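Long-range contacts in AT-less polyketide synthase (Streptomyces platensis subsp. rosaceus, PDB 4QYR), which probably catalyses chain-elongating condensations in isomigrastatin antibiotic biosynthesis, the part described here comprising ketosynthase domain KS3 of MgsE: residues L83-D89 with F142-N147; P297-V303 with Y325-R329; W532-G536 with T568-D573. Residues are numbered along the deposited sequence.

Contact 1 (L83-D89 with F142-N147)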
ATOM      1  N   LEU A  83       4.915 -25.531  13.545  1.00 54.98           N
ATOM      2  CA  LEU A  83       5.343 -25.444  12.157  1.00 57.51           C
ATOM      3  C   LEU A  83       4.831 -24.184  11.422  1.00 56.78           C
ATOM      4  O   LEU A  83       5.582 -23.536  10.701  1.00 55.29           O
ATOM      5  CB  LEU A  83       4.892 -26.702  11.426  1.00 61.92           C
ATOM      6  CG  LEU A  83       5.322 -26.813   9.966  1.00 68.32           C
ATOM      7  CD1 LEU A  83       6.841 -26.694   9.805  1.00 68.22           C
ATOM      8  CD2 LEU A  83       4.806 -28.122   9.391  1.00 75.70           C
ATOM      9  N   GLU A  84       3.564 -23.829  11.599  1.00 56.71           N
ATOM     10  CA  GLU A  84       3.050 -22.623  10.954  1.00 54.84           C
ATOM     11  C   GLU A  84       3.769 -21.394  11.488  1.00 55.70           C
ATOM     12  O   GLU A  84       4.001 -20.423  10.768  1.00 59.93           O
ATOM     13  CB  GLU A  84       1.543 -22.478  11.167  1.00 57.51           C
ATOM     14  CG  GLU A  84       0.993 -21.176  10.634  1.00 62.97           C
ATOM     15  CD  GLU A  84      -0.519 -21.170  10.466  1.00 72.88           C
ATOM     16  OE1 GLU A  84      -1.196 -22.017  11.106  1.00 78.43           O
ATOM     17  OE2 GLU A  84      -1.020 -20.314   9.686  1.00 73.19           O
ATOM     18  N   ALA A  85       4.126 -21.436  12.762  1.00 54.62           N
ATOM     19  CA  ALA A  85       4.739 -20.288  13.398  1.00 46.71           C
ATOM     20  C   ALA A  85       6.205 -20.220  13.049  1.00 47.02           C
ATOM     21  O   ALA A  85       6.759 -19.135  12.929  1.00 50.16           O
ATOM     22  CB  ALA A  85       4.554 -20.350  14.879  1.00 39.01           C
ATOM     23  N   GLU A  86       6.833 -21.376  12.869  1.00 41.17           N
ATOM     24  CA  GLU A  86       8.263 -21.418  12.565  1.00 45.11           C
ATOM     25  C   GLU A  86       8.587 -20.898  11.153  1.00 43.84           C
ATOM     26  O   GLU A  86       9.705 -20.470  10.878  1.00 41.22           O
ATOM     27  CB  GLU A  86       8.801 -22.837  12.739  1.00 44.96           C
ATOM     28  CG  GLU A  86       9.082 -23.182  14.187  1.00 62.55           C
ATOM     29  CD  GLU A  86       9.677 -24.574  14.401  1.00 66.72           C
ATOM     30  OE1 GLU A  86       9.561 -25.430  13.495  1.00 71.86           O
ATOM     31  OE2 GLU A  86      10.272 -24.805  15.482  1.00 66.30           O
ATOM     32  N   LEU A  87       7.608 -20.930  10.262  1.00 40.41           N
ATOM     33  CA  LEU A  87       7.820 -20.469   8.910  1.00 39.72           C
ATOM     34  C   LEU A  87       7.228 -19.080   8.761  1.00 50.39           C
ATOM     35  O   LEU A  87       7.183 -18.529   7.656  1.00 51.55           O
ATOM     36  CB  LEU A  87       7.194 -21.431   7.911  1.00 40.96           C
ATOM     37  CG  LEU A  87       7.736 -22.843   8.086  1.00 51.06           C
ATOM     38  CD1 LEU A  87       6.945 -23.857   7.287  1.00 48.79           C
ATOM     39  CD2 LEU A  87       9.208 -22.879   7.694  1.00 54.47           C
HETATM   40  N   MSE A  88       6.779 -18.513   9.878  1.00 44.61           N
HETATM   41  CA  MSE A  88       6.157 -17.197   9.848  1.00 41.87           C
HETATM   42  C   MSE A  88       7.145 -16.112  10.192  1.00 41.46           C
HETATM   43  O   MSE A  88       7.727 -16.131  11.266  1.00 44.25           O
HETATM   44  CB  MSE A  88       4.988 -17.117  10.813  1.00 42.08           C
HETATM   45  CG  MSE A  88       4.230 -15.799  10.698  1.00 39.77           C
HETATM   46 SE   MSE A  88       2.588 -15.796  11.756  0.64 45.75          SE
HETATM   47  CE  MSE A  88       1.955 -17.586  11.283  1.00 56.64           C
ATOM     48  N   ASP A  89       7.330 -15.185   9.258  1.00 39.53           N
ATOM     49  CA  ASP A  89       8.172 -14.012   9.436  1.00 37.17           C
ATOM     50  C   ASP A  89       7.953 -13.438  10.815  1.00 35.18           C
ATOM     51  O   ASP A  89       6.828 -13.109  11.169  1.00 30.37           O
ATOM     52  CB  ASP A  89       7.830 -12.979   8.357  1.00 39.66           C
ATOM     53  CG  ASP A  89       8.682 -11.715   8.427  1.00 37.93           C
ATOM     54  OD1 ASP A  89       9.677 -11.684   9.170  1.00 38.53           O
ATOM     55  OD2 ASP A  89       8.370 -10.760   7.674  1.00 34.94           O
ATOM     56  N   PHE A 142       2.817 -23.039   4.485  1.00 42.27           N
ATOM     57  CA  PHE A 142       2.870 -22.011   5.515  1.00 43.46           C
ATOM     58  C   PHE A 142       3.894 -20.934   5.208  1.00 45.97           C
ATOM     59  O   PHE A 142       3.817 -19.825   5.758  1.00 49.09           O
ATOM     60  CB  PHE A 142       3.183 -22.619   6.884  1.00 46.74           C
ATOM     61  CG  PHE A 142       2.049 -23.405   7.476  1.00 47.65           C
ATOM     62  CD1 PHE A 142       0.746 -22.945   7.379  1.00 45.18           C
ATOM     63  CD2 PHE A 142       2.288 -24.630   8.103  1.00 47.36           C
ATOM     64  CE1 PHE A 142      -0.293 -23.685   7.913  1.00 46.35           C
ATOM     65  CE2 PHE A 142       1.264 -25.360   8.635  1.00 42.51           C
ATOM     66  CZ  PHE A 142      -0.029 -24.897   8.538  1.00 46.83           C
ATOM     67  N   THR A 143       4.863 -21.254   4.351  1.00 46.38           N
ATOM     68  CA  THR A 143       5.929 -20.295   4.052  1.00 46.63           C
ATOM     69  C   THR A 143       5.384 -19.093   3.306  1.00 40.77           C
ATOM     70  O   THR A 143       5.651 -17.952   3.677  1.00 34.32           O
ATOM     71  CB  THR A 143       7.046 -20.878   3.197  1.00 51.06           C
ATOM     72  OG1 THR A 143       7.425 -22.174   3.679  1.00 57.11           O
ATOM     73  CG2 THR A 143       8.240 -19.935   3.232  1.00 48.35           C
ATOM     74  N   ALA A 144       4.619 -19.375   2.254  1.00 41.94           N
ATOM     75  CA  ALA A 144       4.001 -18.345   1.424  1.00 42.89           C
ATOM     76  C   ALA A 144       3.111 -17.416   2.254  1.00 41.89           C
ATOM     77  O   ALA A 144       3.262 -16.193   2.239  1.00 41.47           O
ATOM     78  CB  ALA A 144       3.201 -18.989   0.322  1.00 43.35           C
ATOM     79  N   THR A 145       2.169 -18.021   2.958  1.00 39.19           N
ATOM     80  CA  THR A 145       1.381 -17.337   3.946  1.00 35.10           C
ATOM     81  C   THR A 145       2.238 -16.622   4.998  1.00 35.38           C
ATOM     82  O   THR A 145       1.899 -15.533   5.470  1.00 28.41           O
ATOM     83  CB  THR A 145       0.446 -18.343   4.612  1.00 40.84           C
ATOM     84  OG1 THR A 145      -0.826 -18.287   3.960  1.00 38.87           O
ATOM     85  CG2 THR A 145       0.292 -18.077   6.117  1.00 49.65           C
ATOM     86  N   GLY A 146       3.359 -17.232   5.360  1.00 35.63           N
ATOM     87  CA  GLY A 146       4.133 -16.725   6.474  1.00 33.21           C
ATOM     88  C   GLY A 146       5.027 -15.573   6.107  1.00 32.11           C
ATOM     89  O   GLY A 146       5.695 -14.982   6.956  1.00 33.82           O
ATOM     90  N   ASN A 147       5.049 -15.243   4.827  1.00 33.94           N
ATOM     91  CA  ASN A 147       6.016 -14.281   4.363  1.00 30.89           C
ATOM     92  C   ASN A 147       5.532 -13.263   3.366  1.00 32.09           C
ATOM     93  O   ASN A 147       6.273 -12.357   3.024  1.00 39.64           O
ATOM     94  CB  ASN A 147       7.196 -15.027   3.797  1.00 31.78           C
ATOM     95  CG  ASN A 147       8.026 -15.628   4.880  1.00 37.74           C
ATOM     96  OD1 ASN A 147       8.820 -14.923   5.515  1.00 41.44           O
ATOM     97  ND2 ASN A 147       7.817 -16.921   5.153  1.00 38.08           N
TER

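Contact 2 (P297-V303 with Y325-R329)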
ATOM      1  N   PRO A 297       2.431  28.275  11.894  1.00 57.51           N
ATOM      2  CA  PRO A 297       3.769  27.739  12.208  1.00 56.21           C
ATOM      3  C   PRO A 297       4.404  28.295  13.500  1.00 60.60           C
ATOM      4  O   PRO A 297       5.298  27.649  14.064  1.00 60.70           O
ATOM      5  CB  PRO A 297       4.598  28.130  10.979  1.00 52.02           C
ATOM      6  CG  PRO A 297       3.860  29.265  10.356  1.00 53.28           C
ATOM      7  CD  PRO A 297       2.405  29.021  10.626  1.00 55.08           C
ATOM      8  N   ASP A 298       3.942  29.453  13.970  1.00 60.21           N
ATOM      9  CA  ASP A 298       4.382  29.982  15.254  1.00 56.38           C
ATOM     10  C   ASP A 298       3.895  29.086  16.368  1.00 64.79           C
ATOM     11  O   ASP A 298       4.300  29.226  17.519  1.00 69.40           O
ATOM     12  CB  ASP A 298       3.852  31.391  15.483  1.00 65.95           C
ATOM     13  CG  ASP A 298       4.477  32.409  14.558  1.00 73.57           C
ATOM     14  OD1 ASP A 298       5.526  32.102  13.947  1.00 76.61           O
ATOM     15  OD2 ASP A 298       3.918  33.525  14.448  1.00 77.71           O
ATOM     16  N   SER A 299       2.993  28.184  16.007  1.00 60.84           N
ATOM     17  CA  SER A 299       2.321  27.277  16.920  1.00 54.74           C
ATOM     18  C   SER A 299       3.071  25.967  17.139  1.00 50.90           C
ATOM     19  O   SER A 299       2.792  25.240  18.090  1.00 49.70           O
ATOM     20  CB  SER A 299       0.905  27.026  16.380  1.00 52.76           C
ATOM     21  OG  SER A 299       0.379  25.781  16.775  1.00 54.16           O
ATOM     22  N   ILE A 300       4.029  25.666  16.268  1.00 49.03           N
ATOM     23  CA  ILE A 300       4.773  24.420  16.401  1.00 47.73           C
ATOM     24  C   ILE A 300       5.955  24.602  17.342  1.00 51.01           C
ATOM     25  O   ILE A 300       6.710  25.566  17.216  1.00 55.66           O
ATOM     26  CB  ILE A 300       5.270  23.901  15.051  1.00 44.03           C
ATOM     27  CG1 ILE A 300       4.138  23.907  14.023  1.00 43.42           C
ATOM     28  CG2 ILE A 300       5.856  22.515  15.203  1.00 41.92           C
ATOM     29  CD1 ILE A 300       2.920  23.114  14.385  1.00 42.24           C
ATOM     30  N   GLY A 301       6.096  23.685  18.298  1.00 50.00           N
ATOM     31  CA  GLY A 301       7.139  23.775  19.306  1.00 49.91           C
ATOM     32  C   GLY A 301       8.338  22.870  19.059  1.00 47.68           C
ATOM     33  O   GLY A 301       9.463  23.193  19.459  1.00 49.20           O
ATOM     34  N   TYR A 302       8.100  21.734  18.407  1.00 44.76           N
ATOM     35  CA  TYR A 302       9.138  20.736  18.170  1.00 42.58           C
ATOM     36  C   TYR A 302       8.951  20.084  16.815  1.00 44.21           C
ATOM     37  O   TYR A 302       7.829  19.922  16.347  1.00 39.50           O
ATOM     38  CB  TYR A 302       9.122  19.669  19.264  1.00 42.01           C
ATOM     39  CG  TYR A 302      10.113  18.534  19.076  1.00 46.76           C
ATOM     40  CD1 TYR A 302      11.436  18.668  19.480  1.00 50.29           C
ATOM     41  CD2 TYR A 302       9.722  17.317  18.531  1.00 46.39           C
ATOM     42  CE1 TYR A 302      12.355  17.632  19.333  1.00 48.07           C
ATOM     43  CE2 TYR A 302      10.635  16.269  18.372  1.00 48.32           C
ATOM     44  CZ  TYR A 302      11.953  16.445  18.779  1.00 51.22           C
ATOM     45  OH  TYR A 302      12.878  15.439  18.635  1.00 55.10           O
ATOM     46  N   VAL A 303      10.053  19.723  16.170  1.00 44.81           N
ATOM     47  CA  VAL A 303       9.962  18.880  14.989  1.00 44.35           C
ATOM     48  C   VAL A 303      10.865  17.671  15.149  1.00 38.00           C
ATOM     49  O   VAL A 303      12.068  17.807  15.364  1.00 39.52           O
ATOM     50  CB  VAL A 303      10.341  19.624  13.700  1.00 44.17           C
ATOM     51  CG1 VAL A 303      10.466  18.617  12.547  1.00 40.30           C
ATOM     52  CG2 VAL A 303       9.315  20.697  13.379  1.00 39.74           C
ATOM     53  N   TYR A 325       8.471  26.803   6.751  1.00 48.79           N
ATOM     54  CA  TYR A 325       7.837  27.602   7.790  1.00 50.28           C
ATOM     55  C   TYR A 325       7.906  29.053   7.388  1.00 57.28           C
ATOM     56  O   TYR A 325       7.015  29.836   7.713  1.00 60.97           O
ATOM     57  CB  TYR A 325       8.492  27.395   9.157  1.00 49.60           C
ATOM     58  CG  TYR A 325       8.022  26.150   9.882  1.00 51.75           C
ATOM     59  CD1 TYR A 325       7.193  25.232   9.257  1.00 54.64           C
ATOM     60  CD2 TYR A 325       8.398  25.898  11.191  1.00 55.81           C
ATOM     61  CE1 TYR A 325       6.760  24.086   9.908  1.00 54.78           C
ATOM     62  CE2 TYR A 325       7.967  24.764  11.858  1.00 59.21           C
ATOM     63  CZ  TYR A 325       7.145  23.853  11.207  1.00 57.54           C
ATOM     64  OH  TYR A 325       6.713  22.711  11.858  1.00 54.63           O
ATOM     65  N   ARG A 326       8.967  29.399   6.664  1.00 60.97           N
ATOM     66  CA  ARG A 326       9.189  30.771   6.232  1.00 56.63           C
ATOM     67  C   ARG A 326       8.117  31.130   5.219  1.00 57.15           C
ATOM     68  O   ARG A 326       7.499  32.186   5.297  1.00 59.55           O
ATOM     69  CB  ARG A 326      10.597  30.933   5.649  1.00 57.64           C
ATOM     70  CG  ARG A 326      10.999  32.368   5.365  1.00 65.54           C
ATOM     71  CD  ARG A 326      12.498  32.504   5.105  1.00 71.05           C
ATOM     72  NE  ARG A 326      12.934  31.718   3.954  1.00 76.56           N
ATOM     73  CZ  ARG A 326      13.964  30.872   3.967  1.00 81.36           C
ATOM     74  NH1 ARG A 326      14.672  30.703   5.075  1.00 82.96           N
ATOM     75  NH2 ARG A 326      14.284  30.189   2.871  1.00 82.55           N
ATOM     76  N   ALA A 327       7.878  30.219   4.286  1.00 55.07           N
ATOM     77  CA  ALA A 327       6.831  30.394   3.291  1.00 55.44           C
ATOM     78  C   ALA A 327       5.471  30.510   3.952  1.00 55.49           C
ATOM     79  O   ALA A 327       4.606  31.264   3.499  1.00 57.41           O
ATOM     80  CB  ALA A 327       6.835  29.240   2.314  1.00 53.07           C
ATOM     81  N   LEU A 328       5.291  29.747   5.023  1.00 54.58           N
ATOM     82  CA  LEU A 328       4.018  29.713   5.715  1.00 55.56           C
ATOM     83  C   LEU A 328       3.744  31.031   6.393  1.00 61.40           C
ATOM     84  O   LEU A 328       2.705  31.633   6.149  1.00 67.35           O
ATOM     85  CB  LEU A 328       3.987  28.580   6.722  1.00 50.96           C
ATOM     86  CG  LEU A 328       3.714  27.219   6.085  1.00 52.68           C
ATOM     87  CD1 LEU A 328       3.591  26.161   7.152  1.00 46.01           C
ATOM     88  CD2 LEU A 328       2.449  27.275   5.249  1.00 50.89           C
ATOM     89  N   ARG A 329       4.678  31.476   7.231  1.00 61.79           N
ATOM     90  CA  ARG A 329       4.556  32.762   7.921  1.00 65.17           C
ATOM     91  C   ARG A 329       4.173  33.883   6.978  1.00 69.12           C
ATOM     92  O   ARG A 329       3.258  34.657   7.257  1.00 73.17           O
ATOM     93  CB  ARG A 329       5.862  33.129   8.621  1.00 61.86           C
ATOM     94  CG  ARG A 329       6.195  32.253   9.796  1.00 61.93           C
ATOM     95  CD  ARG A 329       7.397  32.768  10.554  1.00 69.42           C
ATOM     96  NE  ARG A 329       8.648  32.193  10.063  1.00 77.59           N
ATOM     97  CZ  ARG A 329       9.228  31.110  10.581  1.00 82.57           C
ATOM     98  NH1 ARG A 329      10.373  30.666  10.062  1.00 84.46           N
ATOM     99  NH2 ARG A 329       8.668  30.467  11.611  1.00 80.17           N
TER

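Contact 3 (W532-G536 with T568-D573)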
ATOM      1  N   TRP A 532     -13.041 -14.838  46.057  1.00 92.54           N
ATOM      2  CA  TRP A 532     -12.834 -14.694  44.623  1.00 83.01           C
ATOM      3  C   TRP A 532     -13.214 -15.989  43.925  1.00 82.70           C
ATOM      4  O   TRP A 532     -13.303 -17.038  44.556  1.00 85.50           O
ATOM      5  CB  TRP A 532     -11.389 -14.279  44.298  1.00 80.33           C
ATOM      6  CG  TRP A 532     -10.323 -15.356  44.346  1.00 82.39           C
ATOM      7  CD1 TRP A 532     -10.152 -16.395  43.466  1.00 78.87           C
ATOM      8  CD2 TRP A 532      -9.244 -15.450  45.288  1.00 82.81           C
ATOM      9  NE1 TRP A 532      -9.056 -17.146  43.828  1.00 82.90           N
ATOM     10  CE2 TRP A 532      -8.479 -16.584  44.937  1.00 86.30           C
ATOM     11  CE3 TRP A 532      -8.857 -14.693  46.399  1.00 84.50           C
ATOM     12  CZ2 TRP A 532      -7.356 -16.975  45.662  1.00 89.03           C
ATOM     13  CZ3 TRP A 532      -7.744 -15.081  47.113  1.00 86.19           C
ATOM     14  CH2 TRP A 532      -7.007 -16.212  46.745  1.00 90.64           C
ATOM     15  N   HIS A 533     -13.449 -15.903  42.622  1.00 83.50           N
ATOM     16  CA  HIS A 533     -13.943 -17.031  41.846  1.00 84.07           C
ATOM     17  C   HIS A 533     -12.954 -17.412  40.738  1.00 80.68           C
ATOM     18  O   HIS A 533     -12.098 -16.618  40.373  1.00 80.52           O
ATOM     19  CB  HIS A 533     -15.320 -16.694  41.263  1.00 79.32           C
ATOM     20  CG  HIS A 533     -16.335 -16.326  42.302  1.00 88.01           C
ATOM     21  ND1 HIS A 533     -16.938 -17.257  43.117  1.00 86.87           N
ATOM     22  CD2 HIS A 533     -16.823 -15.120  42.683  1.00 89.61           C
ATOM     23  CE1 HIS A 533     -17.771 -16.645  43.942  1.00 89.66           C
ATOM     24  NE2 HIS A 533     -17.718 -15.349  43.701  1.00 87.66           N
ATOM     25  N   THR A 534     -13.070 -18.633  40.223  1.00 79.71           N
ATOM     26  CA  THR A 534     -12.190 -19.135  39.170  1.00 77.57           C
ATOM     27  C   THR A 534     -13.010 -19.903  38.138  1.00 81.68           C
ATOM     28  O   THR A 534     -13.954 -20.611  38.501  1.00 92.29           O
ATOM     29  CB  THR A 534     -11.072 -20.031  39.764  1.00108.74           C
ATOM     30  OG1 THR A 534      -9.925 -19.222  40.049  1.00105.06           O
ATOM     31  CG2 THR A 534     -10.678 -21.181  38.818  1.00109.40           C
ATOM     32  N   GLY A 535     -12.679 -19.752  36.858  1.00 72.85           N
ATOM     33  CA  GLY A 535     -13.432 -20.441  35.825  1.00 69.86           C
ATOM     34  C   GLY A 535     -12.673 -20.734  34.552  1.00 75.81           C
ATOM     35  O   GLY A 535     -11.549 -20.270  34.368  1.00 74.70           O
ATOM     36  N   GLY A 536     -13.297 -21.494  33.658  1.00 78.01           N
ATOM     37  CA  GLY A 536     -12.630 -21.875  32.428  1.00 82.51           C
ATOM     38  C   GLY A 536     -13.519 -22.277  31.269  1.00 90.85           C
ATOM     39  O   GLY A 536     -14.721 -22.467  31.427  1.00 94.19           O
ATOM     40  N   THR A 568     -20.330 -12.252  38.419  1.00 83.42           N
ATOM     41  CA  THR A 568     -18.898 -12.562  38.346  1.00 80.14           C
ATOM     42  C   THR A 568     -18.602 -14.067  38.248  1.00 78.93           C
ATOM     43  O   THR A 568     -17.857 -14.497  37.364  1.00 72.58           O
ATOM     44  CB  THR A 568     -18.150 -11.955  39.574  1.00 80.05           C
ATOM     45  OG1 THR A 568     -17.629 -10.660  39.236  1.00 74.69           O
ATOM     46  CG2 THR A 568     -17.017 -12.849  40.045  1.00 80.75           C
ATOM     47  N   ALA A 569     -19.209 -14.862  39.127  1.00 86.38           N
ATOM     48  CA  ALA A 569     -18.968 -16.301  39.142  1.00 79.67           C
ATOM     49  C   ALA A 569     -19.632 -16.997  37.948  1.00 84.33           C
ATOM     50  O   ALA A 569     -19.123 -18.003  37.458  1.00 84.84           O
ATOM     51  CB  ALA A 569     -19.453 -16.905  40.451  1.00 84.18           C
ATOM     52  N   LEU A 570     -20.761 -16.470  37.480  1.00 83.12           N
ATOM     53  CA  LEU A 570     -21.387 -16.987  36.264  1.00 84.94           C
ATOM     54  C   LEU A 570     -20.507 -16.700  35.055  1.00 86.40           C
ATOM     55  O   LEU A 570     -20.297 -17.566  34.197  1.00 90.48           O
ATOM     56  CB  LEU A 570     -22.770 -16.376  36.049  1.00 86.82           C
ATOM     57  CG  LEU A 570     -23.905 -16.904  36.926  1.00 92.53           C
ATOM     58  CD1 LEU A 570     -25.173 -16.095  36.690  1.00 94.36           C
ATOM     59  CD2 LEU A 570     -24.149 -18.385  36.677  1.00 94.64           C
ATOM     60  N   TRP A 571     -19.987 -15.478  34.998  1.00 81.71           N
ATOM     61  CA  TRP A 571     -19.134 -15.062  33.903  1.00 76.41           C
ATOM     62  C   TRP A 571     -17.907 -15.955  33.799  1.00 79.76           C
ATOM     63  O   TRP A 571     -17.340 -16.115  32.720  1.00 82.41           O
ATOM     64  CB  TRP A 571     -18.718 -13.596  34.075  1.00 72.05           C
ATOM     65  CG  TRP A 571     -17.729 -13.121  33.051  1.00 62.09           C
ATOM     66  CD1 TRP A 571     -18.003 -12.699  31.790  1.00 59.94           C
ATOM     67  CD2 TRP A 571     -16.310 -13.031  33.204  1.00 60.11           C
ATOM     68  NE1 TRP A 571     -16.845 -12.350  31.142  1.00 60.11           N
ATOM     69  CE2 TRP A 571     -15.789 -12.547  31.991  1.00 59.61           C
ATOM     70  CE3 TRP A 571     -15.426 -13.315  34.250  1.00 65.75           C
ATOM     71  CZ2 TRP A 571     -14.424 -12.336  31.797  1.00 56.78           C
ATOM     72  CZ3 TRP A 571     -14.062 -13.108  34.052  1.00 63.23           C
ATOM     73  CH2 TRP A 571     -13.579 -12.633  32.837  1.00 55.52           C
ATOM     74  N   CYS A 572     -17.500 -16.549  34.918  1.00 81.13           N
ATOM     75  CA  CYS A 572     -16.303 -17.400  34.936  1.00 83.16           C
ATOM     76  C   CYS A 572     -16.499 -18.768  34.277  1.00 81.10           C
ATOM     77  O   CYS A 572     -15.566 -19.317  33.684  1.00 76.58           O
ATOM     78  CB  CYS A 572     -15.813 -17.588  36.373  1.00 88.29           C
ATOM     79  SG  CYS A 572     -15.091 -16.096  37.082  1.00 69.67           S
ATOM     80  N   ASP A 573     -17.703 -19.318  34.385  1.00 89.18           N
ATOM     81  CA  ASP A 573     -17.993 -20.582  33.723  1.00 88.99           C
ATOM     82  C   ASP A 573     -18.677 -20.359  32.377  1.00 83.59           C
ATOM     83  O   ASP A 573     -19.246 -21.286  31.795  1.00 79.63           O
ATOM     84  CB  ASP A 573     -18.835 -21.479  34.626  1.00 97.23           C
ATOM     85  CG  ASP A 573     -18.065 -21.945  35.848  1.00103.21           C
ATOM     86  OD1 ASP A 573     -16.974 -22.528  35.660  1.00102.92           O
ATOM     87  OD2 ASP A 573     -18.547 -21.738  36.986  1.00106.92           O
TER

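Contact 1 (L83-D89 with F142-N147)
How a short helix can be joined to a distant one through both an aromatic ring and backbone carbonyls is well illustrated by L83-D89 and F142-N147. L83 opens the contact modestly, its CG lying 4.2 Å from F142 CD2 at the ring edge. One residue on, E84 lies over a face of the same ring: E84 CB sits 3.6 Å from the F142 ring centroid, 2° off the ring normal, a nearly ideal CH-pi contact. L87, the first residue to leave helical geometry, points across the gap, with L87 CD1 4.0 Å from F142 CB and also 4.0 Å from T143 OG1, whose hydroxyl pairs with the backbone of D140. L87 O accepts a weak hydrogen bond from N147 ND2 (3.0 Å), while N147 ND2 also binds T143 O at 2.8 Å in its own segment. M88, a selenomethionine, approaches with its backbone, M88 CA lying 3.7 Å from G146 O. The close passage exploits a glycine: an ideal CB on G146 would be 2.4 Å from L87 O. Finally D89 N donates to G146 O at 2.8 Å, as the D89 side chain N-caps helix 90-106 and binds Q91. Beyond the contact, T145 packs on F425 of the second subunit. Within the ketosynthase N-terminal half, the chemistry thus implies a mixed join: apolar packing around F142 and L87, and one good hydrogen bond (D89 N to G146 O) with one weak one linking the backbone just before helix 90-106 to the end of the second segment.

Contact 2 (P297-V303 with Y325-R329)
A tyrosine laid between a proline and a strand shows how side-chain conformation helps to seat a helix. The m chi1 of Y325 sends the ring towards P297-V303 although the CA-to-CB bond runs sideways, and chi2 of 7° turns one face to P297, whose CB lies 4.1 Å from Y325 CG. P297 also meets the next turn of the helix: P297 CG approaches L328 CB at 3.7 Å and R329 CG at 3.8 Å. At the far end of the tyrosine, the hydroxyl lies among hydrocarbon groups: with I300 m at both chi angles and V303 t, I300 CG2 lies 3.5 Å and V303 CG2 3.6 Å from Y325 OH. Both point towards the helix, whereas Y302, just before V303, points away from it.

These elements begin a beta-alpha-beta unit of the thiolase-like fold: strand 302-304 leads into helix 313-331, which returns the chain to parallel strand 342-345, a direct neighbour in the sheet. I288 of helix 281-291 also touches Y325. At the edge of the contact, R329 starts m, t and then bends to chi3 of -91°, bringing R329 NH2 within 4.2 Å of D298 OD1, complementary in charge but too distant for a salt bridge.

Contact 3 (W532-G536 with T568-D573)
Where a helix runs along a sheet, small residues can let the two backbones come very close, and W532-G536 with T568-D573 is a case in point. Apolar and aromatic packing comes first. H533 points towards the helix and presents one ring face to A569, whose CB lies 3.6 Å from the H533 ring centroid and 10° off its normal, a CH-pi contact. T568 CG2 adds a 3.5 Å approach to H533 CD2, and C572 SG lies 4.2 Å from H533 CB. The outer nitrogen of the imidazole, NE2, is hydrogen-bonded to D565, one turn earlier in the helix.

The setting is a three-stranded antiparallel sheet in the region of the RhiE-like linker that follows the ketosynthase core. Strand 532-535 is an outer strand, paired with strand 504-510, and helix 564-572 runs alongside it, the short axes 7.3 Å apart and inclined by only 16°. W532 points away from this helix and packs on helix 513-524, whereas W571 forms a cation-pi interaction with R505 of the central strand.

Backbone contacts complete the account. G535 CA makes a CA-H...O contact with C572 O at 3.2 Å, possible because glycine has no side chain: an ideal CB there would be 2.0 Å from C572 O. G536 N also reaches 3.1 Å from C572 O, but at an angle too poor for hydrogen bonding.

In the fold
From the N terminus, the three contacts come in series: each closes before the next opens, so none nests within or crosses another. Contact 1 closes a loop of 52 residues, about half of them helical, within the N-terminal ketosynthase half, close to the second subunit and to the last modelled residues of the chain. Contact 2 closes a loop of 21 residues inside one beta-alpha-beta unit of the C-terminal half, on the opposite side of the chain's centre, about 46 Å away between contact centres. Contact 3 closes 31 residues, binding a helix to the small linker sheet. It lies about 56 Å from contact 2, centre to centre, and touches neither of the others.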